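DUF3828 domain-containing protein (PDB 3KZT) is of unknown function but is probably a lipid-linked protein of the cell envelope of the gut bacterium Bacteroides thetaiotaomicron. Local coordinates at residues G29-F34 / V125-V130; F34-A39 / K93-K98; I56-K59 / L65-K68; I82-L87 / V107-A112. All coordinates share one frame; numbering follows the deposited sequence. Where two conformers were deposited one is given.

Contact 1 of 4, residues G29-F34 / V125-V130; sequences GMIEDF and VRVVNV. With SO4 (sulfate ion), chain E.
M30, a selenomethionine, is the first residue of 29-34 to touch the strand, meeting V127 tip to tip. Its CG lies anti to the backbone N (chi1 176°), and two further bends in the chain bring the methyl CE round to the strand, where M30 CE stands 3.7 Å from V127 CG2 and 3.8 Å from V127 CG1. I31 follows, with its tip methyl set against two valines: I31 CD1 is 3.6 Å from V127 CG2 and 3.8 Å from V125 CG2. This is a helix packed on one face of an antiparallel sheet. The axes of 29-34 and 125-130, pieces of helix 13-41 and strand 119-130, run at 116°, and the sheet presents the alternate residues V125 and V127 to the helix, all four touching side chains being buried. I31 spreads further onto Y105 and V107 of the adjoining strand, while M30 also meets Y134 on the other neighbour and F60 of helix 47-60.

Between the two valines R126 points away from the helix. Its NH1 bonds a sulfate, probably from the crystallisation liquor, with R126 NH1 3.0 Å from sulfate O4 in the guanidinium plane. W104 NE1 holds the same ion, and R126 NH2 forms a salt bridge with D137 OD2. A leucine at this position would probably leave the D137 carboxylate without its positive mate and the sulfate held less firmly.

Contact 2 of 4, residues F34-A39 / K93-K98; sequences FYEAYA and KTLSVK
Here a helix lies over the edge of an antiparallel sheet: L95, the loop residue leading into edge strand 96-101, reaches up to Y35 and E36 of helix 13-41. With CG anti to the backbone N (chi1 -178°), the leucine fork stretches toward the helix, and its two methyls divide the work. CD2 does the close touching, with L95 CD2 3.7 Å from Y35 CB. The same methyl lies beside the glutamate, L95 CD2 being 4.2 Å from both E36 CG and E36 OE2. The two side chains cross at a slant there, so the extended E36 chain passes by the leucine and its carboxylate borders the contact without bonding across it. E36 also packs on M43 of the second subunit.

The other methyl, CD1, approaches the Y35 ring obliquely and also packs on V107 of the next strand. Y35 leaves its CB in touch with L95 while the ring runs on past it. F34 CE2 lies 3.9 Å above one face of that ring, offset toward its rim. At the far end Y35 OH is hydrogen-bonded to I81 O, which fixes the direction of the phenol and ties the helix to the loop holding I81.

In the sheet, V107 of strand 104-111 meets both L95 and Y35, so the leucine fills the corner between helix 13-41 and strands 96-101 and 104-111. V97, next but one along the edge strand, continues the packing on I28, I31 and E32 of the helix.

Contact 3 of 4, residues I56-K59 / L65-K68; sequences IKQK and LIEK
I66 packs against the backbone of K57 and Q58 where two consecutive helices, 47-60 and 63-75, meet at a steep angle across a two-residue connection, the start of the second packing on the end of the first. The isoleucine makes the apolar part of the contact. Its CB already points toward segment 56-59. CG1 comes next, and it lies 4.5 Å from K57 CB, while I66 CG1 is 3.9 Å from K57 O. The chain then continues nearly straight through chi2 (168°), which carries CD1 right up to the helix backbone: I66 CD1 stands 3.4 Å from K57 O. The same methyl is 3.9 Å from Q58 CA, so the tip rests on the peptide joining K57 to Q58 and not on a side-chain knob.

Q58 then closes over this tip. Its CB heads away from the second helix, but a bend at chi2 (-90°) folds the amide back, leaving Q58 OE1 4.0 Å from I66 CD1; the two side chains cross at about a right angle. Around them, I66 also touches L61 in the turn, and the K57 side chain packs on Y38 of helix 13-41 and on I81.

The polar link is indirect. K57 sends its ammonium toward the second helix, where a single water joins the two segments: it accepts from K57 NZ at 2.7 Å and donates to I66 O at 2.9 Å.

Contact 4 of 4, residues I82-L87 / V107-A112; sequences IRAQDL and VNYTSA. With SO4 (sulfate ion), chain F.
Y109 OH is gripped from two directions. It donates to I82 O at 2.7 Å, with a C=O...donor angle of 135° and the donor tilted 20° from the carbonyl plane, and it accepts from a water at 3.0 Å. Both partners lie at the edge of the ring, in its plane. That water also donates to D86 O and accepts from S111 OG, 2.7 Å away, so it stitches the loop to the end of the strand. Apolar groups gather round the same hydroxyl: L87 CD2 is 3.6 Å from Y109 OH and slants across the phenol, I82 CB sits equally near, and A84 CB lies a little farther off. A phenylalanine in place of Y109 would probably leave I82 O without its donor and the water with one partner fewer.

R83 turns its guanidinium edge to a sulfate, probably from the crystallisation liquor, with R83 NH1 2.9 Å from sulfate O2 and R83 NH2 2.8 Å from sulfate O1; R83 NH2 also bonds T140 OG1. With R83 in a left-handed backbone conformation (phi 52°), R83 and A84 both face D79, which fits a G1 beta bulge in the loop laid along strand 104-111.

Contacts 1 and 2 are successive stations on helix 13-41, their centres about 11 Å apart and F34 common to both; the helix meets strand 119-130 at the first and the entry to strand 96-101 at the second. Contact 4, its centre about 10 Å from that of contact 2, is on strand 104-111, which runs between those two strands in the antiparallel sheet. Contact 3 joins helices 47-60 and 63-75; its centre is about 18 Å from that of contact 4, nearest atoms about 9 Å. Along the chain contact 1 spans all the others, while contacts 2 and 4 interlock; helix 13-41 packs on the sheet through contacts 1 and 2 and receives helix 47-60 where I56 meets F34 and A37.

Contact 1 of 4, residues G29-F34 / V125-V130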
loop_
_atom_site.group_PDB
_atom_site.type_symbol
_atom_site.label_atom_id
_atom_site.label_comp_id
_atom_site.label_asym_id
_atom_site.label_seq_id
_atom_site.Cartn_x
_atom_site.Cartn_y
_atom_site.Cartn_z
ATOM N N GLY A 29 3.068 11.979 -7.372
ATOM C CA GLY A 29 3.716 11.246 -6.259
ATOM C C GLY A 29 2.982 11.369 -4.922
ATOM O O GLY A 29 2.808 10.383 -4.221
HETATM N N MSE A 30 2.558 12.574 -4.584
HETATM C CA MSE A 30 1.755 12.812 -3.353
HETATM C C MSE A 30 0.387 12.107 -3.410
HETATM O O MSE A 30 -0.023 11.487 -2.435
HETATM C CB MSE A 30 1.542 14.311 -3.125
HETATM C CG MSE A 30 0.635 14.648 -1.900
HETATM SE SE MSE A 30 -1.289 14.607 -2.243
HETATM C CE MSE A 30 -1.338 16.064 -3.561
ATOM N N ILE A 31 -0.307 12.250 -4.548
ATOM C CA ILE A 31 -1.624 11.620 -4.779
ATOM C C ILE A 31 -1.512 10.085 -4.657
ATOM O O ILE A 31 -2.313 9.468 -3.974
ATOM C CB ILE A 31 -2.242 12.031 -6.157
ATOM C CG1 ILE A 31 -2.566 13.550 -6.184
ATOM C CG2 ILE A 31 -3.578 11.263 -6.415
ATOM C CD1 ILE A 31 -2.837 14.119 -7.599
ATOM N N GLU A 32 -0.496 9.507 -5.314
ATOM C CA GLU A 32 -0.172 8.062 -5.180
ATOM C C GLU A 32 0.051 7.625 -3.731
ATOM O O GLU A 32 -0.455 6.576 -3.326
ATOM C CB GLU A 32 1.078 7.721 -5.970
ATOM C CG GLU A 32 0.849 7.687 -7.485
ATOM C CD GLU A 32 2.133 7.543 -8.288
ATOM O OE1 GLU A 32 3.232 7.639 -7.707
ATOM O OE2 GLU A 32 2.031 7.326 -9.519
ATOM N N ASP A 33 0.815 8.429 -2.976
ATOM C CA ASP A 33 1.096 8.152 -1.532
ATOM C C ASP A 33 -0.156 8.190 -0.698
ATOM O O ASP A 33 -0.317 7.361 0.199
ATOM C CB ASP A 33 2.078 9.172 -0.923
ATOM C CG ASP A 33 3.482 9.090 -1.506
ATOM O OD1 ASP A 33 3.808 8.140 -2.249
ATOM O OD2 ASP A 33 4.257 10.011 -1.222
ATOM N N PHE A 34 -1.015 9.185 -0.953
ATOM C CA PHE A 34 -2.304 9.272 -0.260
ATOM C C PHE A 34 -3.160 8.017 -0.479
ATOM O O PHE A 34 -3.611 7.412 0.494
ATOM C CB PHE A 34 -3.112 10.521 -0.679
ATOM C CG PHE A 34 -4.527 10.483 -0.211
ATOM C CD1 PHE A 34 -4.815 10.373 1.154
ATOM C CD2 PHE A 34 -5.594 10.513 -1.123
ATOM C CE1 PHE A 34 -6.133 10.301 1.603
ATOM C CE2 PHE A 34 -6.921 10.451 -0.672
ATOM C CZ PHE A 34 -7.186 10.342 0.686
ATOM N N VAL A 125 -9.197 14.813 -9.073
ATOM C CA VAL A 125 -8.757 15.430 -7.808
ATOM C C VAL A 125 -7.895 16.668 -8.117
ATOM O O VAL A 125 -7.106 16.656 -9.079
ATOM C CB VAL A 125 -8.002 14.420 -6.882
ATOM C CG1 VAL A 125 -8.834 13.150 -6.688
ATOM C CG2 VAL A 125 -6.601 14.079 -7.410
ATOM N N ARG A 126 -8.077 17.734 -7.316
ATOM C CA ARG A 126 -7.352 18.992 -7.473
ATOM C C ARG A 126 -6.320 19.134 -6.345
ATOM O O ARG A 126 -6.620 18.813 -5.192
ATOM C CB ARG A 126 -8.309 20.169 -7.461
ATOM C CG ARG A 126 -7.741 21.389 -8.158
ATOM C CD ARG A 126 -8.695 22.564 -8.110
ATOM N NE ARG A 126 -8.638 23.323 -6.859
ATOM C CZ ARG A 126 -9.441 24.359 -6.553
ATOM N NH1 ARG A 126 -10.415 24.782 -7.401
ATOM N NH2 ARG A 126 -9.286 24.988 -5.375
ATOM N N VAL A 127 -5.128 19.649 -6.697
ATOM C CA VAL A 127 -3.968 19.750 -5.792
ATOM C C VAL A 127 -3.579 21.210 -5.534
ATOM O O VAL A 127 -3.559 22.006 -6.464
ATOM C CB VAL A 127 -2.724 19.005 -6.400
ATOM C CG1 VAL A 127 -1.444 19.275 -5.571
ATOM C CG2 VAL A 127 -2.991 17.516 -6.485
ATOM N N VAL A 128 -3.268 21.542 -4.273
ATOM C CA VAL A 128 -2.750 22.872 -3.886
ATOM C C VAL A 128 -1.358 22.656 -3.268
ATOM O O VAL A 128 -1.106 21.596 -2.672
ATOM C CB VAL A 128 -3.698 23.609 -2.868
ATOM C CG1 VAL A 128 -3.804 22.840 -1.524
ATOM C CG2 VAL A 128 -3.231 25.042 -2.628
ATOM N N ASN A 129 -0.457 23.620 -3.459
ATOM C CA ASN A 129 0.868 23.609 -2.817
ATOM C C ASN A 129 0.847 24.681 -1.733
ATOM O O ASN A 129 0.603 25.834 -2.031
ATOM C CB ASN A 129 1.990 23.868 -3.820
ATOM C CG ASN A 129 3.400 23.575 -3.230
ATOM O OD1 ASN A 129 3.806 24.147 -2.223
ATOM N ND2 ASN A 129 4.139 22.702 -3.890
ATOM N N VAL A 130 1.077 24.267 -0.482
ATOM C CA VAL A 130 1.177 25.176 0.668
ATOM C C VAL A 130 2.600 25.034 1.226
ATOM O O VAL A 130 2.938 23.978 1.771
ATOM C CB VAL A 130 0.131 24.827 1.766
ATOM C CG1 VAL A 130 0.219 25.819 2.914
ATOM C CG2 VAL A 130 -1.261 24.827 1.182
HETATM S S SO4 E . -10.557 25.202 -11.266
HETATM O O1 SO4 E . -10.100 26.435 -10.631
HETATM O O2 SO4 E . -9.428 24.533 -11.921
HETATM O O3 SO4 E . -11.571 25.529 -12.268
HETATM O O4 SO4 E . -11.142 24.328 -10.251
#

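Contact 2 of 4, residues F34-A39 / K93-K98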
loop_
_atom_site.group_PDB
_atom_site.type_symbol
_atom_site.label_atom_id
_atom_site.label_comp_id
_atom_site.label_asym_id
_atom_site.label_seq_id
_atom_site.Cartn_x
_atom_site.Cartn_y
_atom_site.Cartn_z
ATOM N N PHE A 34 -1.015 9.185 -0.953
ATOM C CA PHE A 34 -2.304 9.272 -0.260
ATOM C C PHE A 34 -3.160 8.017 -0.479
ATOM O O PHE A 34 -3.611 7.412 0.494
ATOM C CB PHE A 34 -3.112 10.521 -0.679
ATOM C CG PHE A 34 -4.527 10.483 -0.211
ATOM C CD1 PHE A 34 -4.815 10.373 1.154
ATOM C CD2 PHE A 34 -5.594 10.513 -1.123
ATOM C CE1 PHE A 34 -6.133 10.301 1.603
ATOM C CE2 PHE A 34 -6.921 10.451 -0.672
ATOM C CZ PHE A 34 -7.186 10.342 0.686
ATOM N N TYR A 35 -3.374 7.648 -1.746
ATOM C CA TYR A 35 -4.226 6.483 -2.085
ATOM C C TYR A 35 -3.691 5.141 -1.595
ATOM O O TYR A 35 -4.471 4.303 -1.150
ATOM C CB TYR A 35 -4.581 6.439 -3.594
ATOM C CG TYR A 35 -5.788 7.278 -3.908
ATOM C CD1 TYR A 35 -5.674 8.650 -4.148
ATOM C CD2 TYR A 35 -7.060 6.711 -3.930
ATOM C CE1 TYR A 35 -6.792 9.436 -4.410
ATOM C CE2 TYR A 35 -8.183 7.477 -4.193
ATOM C CZ TYR A 35 -8.051 8.843 -4.437
ATOM O OH TYR A 35 -9.151 9.615 -4.701
ATOM N N GLU A 36 -2.374 4.944 -1.659
ATOM C CA GLU A 36 -1.756 3.713 -1.118
ATOM C C GLU A 36 -1.863 3.638 0.415
ATOM O O GLU A 36 -2.194 2.576 0.957
ATOM C CB GLU A 36 -0.316 3.558 -1.591
ATOM C CG GLU A 36 -0.250 3.158 -3.060
ATOM C CD GLU A 36 1.111 3.330 -3.691
ATOM O OE1 GLU A 36 2.138 3.454 -2.964
ATOM O OE2 GLU A 36 1.155 3.338 -4.942
ATOM N N ALA A 37 -1.604 4.768 1.092
ATOM C CA ALA A 37 -1.735 4.868 2.566
ATOM C C ALA A 37 -3.189 4.694 3.013
ATOM O O ALA A 37 -3.470 3.930 3.930
ATOM C CB ALA A 37 -1.200 6.209 3.055
ATOM N N TYR A 38 -4.095 5.412 2.343
ATOM C CA TYR A 38 -5.540 5.346 2.623
ATOM C C TYR A 38 -6.114 3.935 2.390
ATOM O O TYR A 38 -6.851 3.425 3.226
ATOM C CB TYR A 38 -6.297 6.381 1.778
ATOM C CG TYR A 38 -7.734 6.571 2.178
ATOM C CD1 TYR A 38 -8.055 7.129 3.417
ATOM C CD2 TYR A 38 -8.786 6.234 1.307
ATOM C CE1 TYR A 38 -9.380 7.318 3.805
ATOM C CE2 TYR A 38 -10.116 6.420 1.685
ATOM C CZ TYR A 38 -10.404 6.969 2.934
ATOM O OH TYR A 38 -11.694 7.164 3.322
ATOM N N ALA A 39 -5.739 3.316 1.268
ATOM C CA ALA A 39 -6.168 1.916 0.932
ATOM C C ALA A 39 -5.786 0.890 1.980
ATOM O O ALA A 39 -6.557 -0.021 2.245
ATOM C CB ALA A 39 -5.606 1.498 -0.360
ATOM N N LYS A 93 -3.530 -2.230 -6.752
ATOM C CA LYS A 93 -2.434 -2.642 -7.648
ATOM C C LYS A 93 -2.624 -2.063 -9.074
ATOM O O LYS A 93 -1.648 -1.894 -9.798
ATOM C CB LYS A 93 -2.230 -4.169 -7.654
ATOM C CG LYS A 93 -1.480 -4.675 -6.395
ATOM C CD LYS A 93 -1.033 -6.136 -6.516
ATOM C CE LYS A 93 -2.114 -7.115 -6.079
ATOM N NZ LYS A 93 -2.253 -7.168 -4.591
ATOM N N THR A 94 -3.883 -1.738 -9.449
ATOM C CA THR A 94 -4.208 -1.069 -10.730
ATOM C C THR A 94 -4.221 0.489 -10.627
ATOM O O THR A 94 -4.659 1.155 -11.574
ATOM C CB THR A 94 -5.620 -1.521 -11.256
ATOM O OG1 THR A 94 -6.646 -1.026 -10.378
ATOM C CG2 THR A 94 -5.701 -3.023 -11.348
ATOM N N LEU A 95 -3.759 1.066 -9.498
ATOM C CA LEU A 95 -3.753 2.523 -9.318
ATOM C C LEU A 95 -2.854 3.200 -10.360
ATOM O O LEU A 95 -1.732 2.763 -10.597
ATOM C CB LEU A 95 -3.275 2.921 -7.907
ATOM C CG LEU A 95 -3.258 4.427 -7.551
ATOM C CD1 LEU A 95 -4.666 4.973 -7.570
ATOM C CD2 LEU A 95 -2.594 4.645 -6.195
ATOM N N SER A 96 -3.380 4.261 -10.965
ATOM C CA SER A 96 -2.691 5.032 -11.997
ATOM C C SER A 96 -3.197 6.464 -11.870
ATOM O O SER A 96 -4.398 6.684 -11.935
ATOM C CB SER A 96 -3.045 4.466 -13.371
ATOM O OG SER A 96 -2.432 5.185 -14.411
ATOM N N VAL A 97 -2.281 7.414 -11.644
ATOM C CA VAL A 97 -2.614 8.836 -11.540
ATOM C C VAL A 97 -1.990 9.572 -12.718
ATOM O O VAL A 97 -0.882 9.231 -13.138
ATOM C CB VAL A 97 -2.114 9.458 -10.230
ATOM C CG1 VAL A 97 -2.661 10.901 -10.085
ATOM C CG2 VAL A 97 -2.547 8.606 -9.038
ATOM N N LYS A 98 -2.713 10.560 -13.264
ATOM C CA LYS A 98 -2.198 11.382 -14.354
ATOM C C LYS A 98 -2.771 12.783 -14.307
ATOM O O LYS A 98 -3.850 13.008 -13.736
ATOM C CB LYS A 98 -2.462 10.729 -15.726
ATOM C CG LYS A 98 -3.893 10.871 -16.314
ATOM C CD LYS A 98 -3.968 10.185 -17.673
ATOM C CE LYS A 98 -5.212 10.577 -18.443
ATOM N NZ LYS A 98 -5.245 9.892 -19.764
#

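Contact 3 of 4, residues I56-K59 / L65-K68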
loop_
_atom_site.group_PDB
_atom_site.type_symbol
_atom_site.label_atom_id
_atom_site.label_comp_id
_atom_site.label_asym_id
_atom_site.label_seq_id
_atom_site.Cartn_x
_atom_site.Cartn_y
_atom_site.Cartn_z
ATOM N N ILE A 56 -5.017 9.920 7.901
ATOM C CA ILE A 56 -4.486 10.081 6.543
ATOM C C ILE A 56 -5.200 11.226 5.796
ATOM O O ILE A 56 -4.540 12.032 5.130
ATOM C CB ILE A 56 -4.574 8.750 5.746
ATOM C CG1 ILE A 56 -3.604 7.715 6.337
ATOM C CG2 ILE A 56 -4.227 8.961 4.281
ATOM C CD1 ILE A 56 -3.955 6.306 5.971
ATOM N N LYS A 57 -6.532 11.303 5.932
ATOM C CA LYS A 57 -7.319 12.423 5.352
ATOM C C LYS A 57 -6.930 13.774 5.969
ATOM O O LYS A 57 -6.847 14.773 5.257
ATOM C CB LYS A 57 -8.839 12.181 5.490
ATOM C CG LYS A 57 -9.356 11.061 4.600
ATOM C CD LYS A 57 -10.704 10.489 5.076
ATOM C CE LYS A 57 -11.870 11.426 4.836
ATOM N NZ LYS A 57 -13.165 10.863 5.385
ATOM N N GLN A 58 -6.672 13.793 7.277
ATOM C CA GLN A 58 -6.182 15.023 7.968
ATOM C C GLN A 58 -4.786 15.462 7.424
ATOM O O GLN A 58 -4.524 16.670 7.302
ATOM C CB GLN A 58 -6.121 14.813 9.500
ATOM C CG GLN A 58 -7.510 14.502 10.192
ATOM C CD GLN A 58 -8.286 15.705 10.680
ATOM O OE1 GLN A 58 -8.028 16.858 10.288
ATOM N NE2 GLN A 58 -9.275 15.442 11.540
ATOM N N LYS A 59 -3.935 14.475 7.074
ATOM C CA LYS A 59 -2.586 14.745 6.547
ATOM C C LYS A 59 -2.605 15.236 5.098
ATOM O O LYS A 59 -2.023 16.291 4.785
ATOM C CB LYS A 59 -1.698 13.483 6.653
ATOM C CG LYS A 59 -0.256 13.667 6.115
ATOM C CD LYS A 59 0.688 12.577 6.596
ATOM C CE LYS A 59 2.098 12.797 6.048
ATOM N NZ LYS A 59 2.658 14.115 6.461
ATOM N N LEU A 65 -11.942 20.292 1.874
ATOM C CA LEU A 65 -12.234 19.010 1.183
ATOM C C LEU A 65 -12.775 17.918 2.128
ATOM O O LEU A 65 -13.681 17.163 1.741
ATOM C CB LEU A 65 -10.987 18.484 0.444
ATOM C CG LEU A 65 -11.092 17.130 -0.295
ATOM C CD1 LEU A 65 -12.303 17.054 -1.203
ATOM C CD2 LEU A 65 -9.822 16.873 -1.082
ATOM N N ILE A 66 -12.194 17.826 3.341
ATOM C CA ILE A 66 -12.646 16.866 4.391
ATOM C C ILE A 66 -14.139 17.090 4.751
ATOM O O ILE A 66 -14.893 16.123 4.921
ATOM C CB ILE A 66 -11.756 16.963 5.679
ATOM C CG1 ILE A 66 -10.355 16.406 5.413
ATOM C CG2 ILE A 66 -12.366 16.175 6.841
ATOM C CD1 ILE A 66 -9.350 16.738 6.523
ATOM N N GLU A 67 -14.539 18.363 4.849
ATOM C CA GLU A 67 -15.957 18.744 5.040
ATOM C C GLU A 67 -16.827 18.365 3.831
ATOM O O GLU A 67 -17.943 17.895 4.008
ATOM C CB GLU A 67 -16.092 20.245 5.327
ATOM C CG GLU A 67 -15.627 20.651 6.738
ATOM C CD GLU A 67 -15.797 22.157 7.034
ATOM O OE1 GLU A 67 -15.750 22.985 6.089
ATOM O OE2 GLU A 67 -15.969 22.507 8.227
ATOM N N LYS A 68 -16.315 18.591 2.614
ATOM C CA LYS A 68 -17.001 18.153 1.368
ATOM C C LYS A 68 -17.133 16.601 1.286
ATOM O O LYS A 68 -18.129 16.098 0.753
ATOM C CB LYS A 68 -16.292 18.725 0.105
ATOM C CG LYS A 68 -16.797 18.155 -1.246
ATOM C CD LYS A 68 -16.299 18.930 -2.450
ATOM C CE LYS A 68 -16.819 18.263 -3.742
ATOM N NZ LYS A 68 -16.372 18.915 -5.008
HETATM O O HOH W 1 -14.318 13.310 5.573
#

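Contact 4 of 4, residues I82-L87 / V107-A112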
loop_
_atom_site.group_PDB
_atom_site.type_symbol
_atom_site.label_atom_id
_atom_site.label_comp_id
_atom_site.label_asym_id
_atom_site.label_seq_id
_atom_site.Cartn_x
_atom_site.Cartn_y
_atom_site.Cartn_z
ATOM N N ILE A 82 -12.694 6.792 -2.856
ATOM C CA ILE A 82 -12.580 5.554 -3.705
ATOM C C ILE A 82 -13.827 5.244 -4.587
ATOM O O ILE A 82 -13.771 4.327 -5.431
ATOM C CB ILE A 82 -12.207 4.267 -2.850
ATOM C CG1 ILE A 82 -13.229 3.977 -1.733
ATOM C CG2 ILE A 82 -10.823 4.424 -2.234
ATOM C CD1 ILE A 82 -13.060 2.634 -1.059
ATOM N N ARG A 83 -14.926 6.007 -4.405
ATOM C CA ARG A 83 -16.225 5.756 -5.085
ATOM C C ARG A 83 -16.662 4.299 -4.893
ATOM O O ARG A 83 -16.973 3.582 -5.858
ATOM C CB ARG A 83 -16.169 6.159 -6.565
ATOM C CG ARG A 83 -15.980 7.621 -6.758
ATOM C CD ARG A 83 -15.980 7.981 -8.206
ATOM N NE ARG A 83 -15.915 9.433 -8.390
ATOM C CZ ARG A 83 -16.018 10.077 -9.564
ATOM N NH1 ARG A 83 -16.191 9.409 -10.723
ATOM N NH2 ARG A 83 -15.946 11.416 -9.586
ATOM N N ALA A 84 -16.640 3.873 -3.633
ATOM C CA ALA A 84 -16.956 2.505 -3.254
ATOM C C ALA A 84 -17.167 2.461 -1.750
ATOM O O ALA A 84 -16.821 3.417 -1.051
ATOM C CB ALA A 84 -15.835 1.584 -3.644
ATOM N N GLN A 85 -17.755 1.373 -1.266
ATOM C CA GLN A 85 -17.921 1.148 0.183
ATOM C C GLN A 85 -16.649 0.570 0.814
ATOM O O GLN A 85 -16.328 0.869 1.962
ATOM C CB GLN A 85 -19.065 0.177 0.452
ATOM C CG GLN A 85 -20.437 0.688 0.034
ATOM C CD GLN A 85 -21.581 -0.240 0.471
ATOM O OE1 GLN A 85 -21.405 -1.108 1.329
ATOM N NE2 GLN A 85 -22.755 -0.043 -0.113
ATOM N N ASP A 86 -15.974 -0.303 0.068
ATOM C CA ASP A 86 -14.799 -1.006 0.532
ATOM C C ASP A 86 -13.914 -1.281 -0.697
ATOM O O ASP A 86 -14.348 -1.067 -1.849
ATOM C CB ASP A 86 -15.259 -2.330 1.196
ATOM C CG ASP A 86 -14.270 -2.885 2.201
ATOM O OD1 ASP A 86 -13.085 -2.466 2.238
ATOM O OD2 ASP A 86 -14.690 -3.771 2.968
ATOM N N LEU A 87 -12.684 -1.724 -0.440
ATOM C CA LEU A 87 -11.722 -2.075 -1.468
ATOM C C LEU A 87 -11.431 -3.554 -1.401
ATOM O O LEU A 87 -11.265 -4.103 -0.313
ATOM C CB LEU A 87 -10.405 -1.315 -1.245
ATOM C CG LEU A 87 -10.426 0.197 -1.428
ATOM C CD1 LEU A 87 -9.166 0.823 -0.872
ATOM C CD2 LEU A 87 -10.606 0.549 -2.900
ATOM N N VAL A 107 -7.397 10.165 -10.791
ATOM C CA VAL A 107 -6.993 8.936 -10.090
ATOM C C VAL A 107 -7.799 7.780 -10.687
ATOM O O VAL A 107 -9.023 7.727 -10.507
ATOM C CB VAL A 107 -7.265 9.027 -8.575
ATOM C CG1 VAL A 107 -6.998 7.668 -7.893
ATOM C CG2 VAL A 107 -6.398 10.123 -7.949
ATOM N N ASN A 108 -7.111 6.875 -11.394
ATOM C CA ASN A 108 -7.726 5.710 -12.052
ATOM C C ASN A 108 -7.363 4.417 -11.349
ATOM O O ASN A 108 -6.200 4.225 -10.983
ATOM C CB ASN A 108 -7.259 5.621 -13.500
ATOM C CG ASN A 108 -7.694 6.810 -14.318
ATOM O OD1 ASN A 108 -8.876 7.006 -14.547
ATOM N ND2 ASN A 108 -6.722 7.631 -14.758
ATOM N N TYR A 109 -8.362 3.544 -11.140
ATOM C CA TYR A 109 -8.144 2.182 -10.610
ATOM C C TYR A 109 -9.368 1.306 -10.952
ATOM O O TYR A 109 -10.475 1.811 -11.089
ATOM C CB TYR A 109 -7.853 2.173 -9.084
ATOM C CG TYR A 109 -9.077 2.149 -8.171
ATOM C CD1 TYR A 109 -9.702 3.322 -7.778
ATOM C CD2 TYR A 109 -9.595 0.923 -7.679
ATOM C CE1 TYR A 109 -10.830 3.296 -6.936
ATOM C CE2 TYR A 109 -10.706 0.890 -6.856
ATOM C CZ TYR A 109 -11.314 2.073 -6.478
ATOM O OH TYR A 109 -12.406 2.026 -5.660
ATOM N N THR A 110 -9.142 0.003 -11.079
ATOM C CA THR A 110 -10.189 -0.959 -11.384
ATOM C C THR A 110 -10.667 -1.606 -10.072
ATOM O O THR A 110 -9.869 -2.246 -9.367
ATOM C CB THR A 110 -9.668 -2.030 -12.335
ATOM O OG1 THR A 110 -9.142 -1.393 -13.501
ATOM C CG2 THR A 110 -10.777 -2.985 -12.742
ATOM N N SER A 111 -11.939 -1.400 -9.736
ATOM C CA SER A 111 -12.566 -2.028 -8.563
ATOM C C SER A 111 -13.026 -3.438 -8.945
ATOM O O SER A 111 -13.642 -3.608 -10.004
ATOM C CB SER A 111 -13.781 -1.232 -8.121
ATOM O OG SER A 111 -14.386 -1.853 -7.017
ATOM N N ALA A 112 -12.741 -4.422 -8.077
ATOM C CA ALA A 112 -13.119 -5.841 -8.271
ATOM C C ALA A 112 -12.598 -6.426 -9.593
ATOM O O ALA A 112 -13.349 -7.059 -10.348
ATOM C CB ALA A 112 -14.628 -6.012 -8.153
HETATM S S SO4 F . -16.536 12.824 -12.582
HETATM O O1 SO4 F . -16.325 13.602 -11.360
HETATM O O2 SO4 F . -15.758 11.591 -12.542
HETATM O O3 SO4 F . -16.115 13.616 -13.738
HETATM O O4 SO4 F . -17.957 12.494 -12.707
HETATM O O HOH W 2 -13.472 -0.604 -4.782
#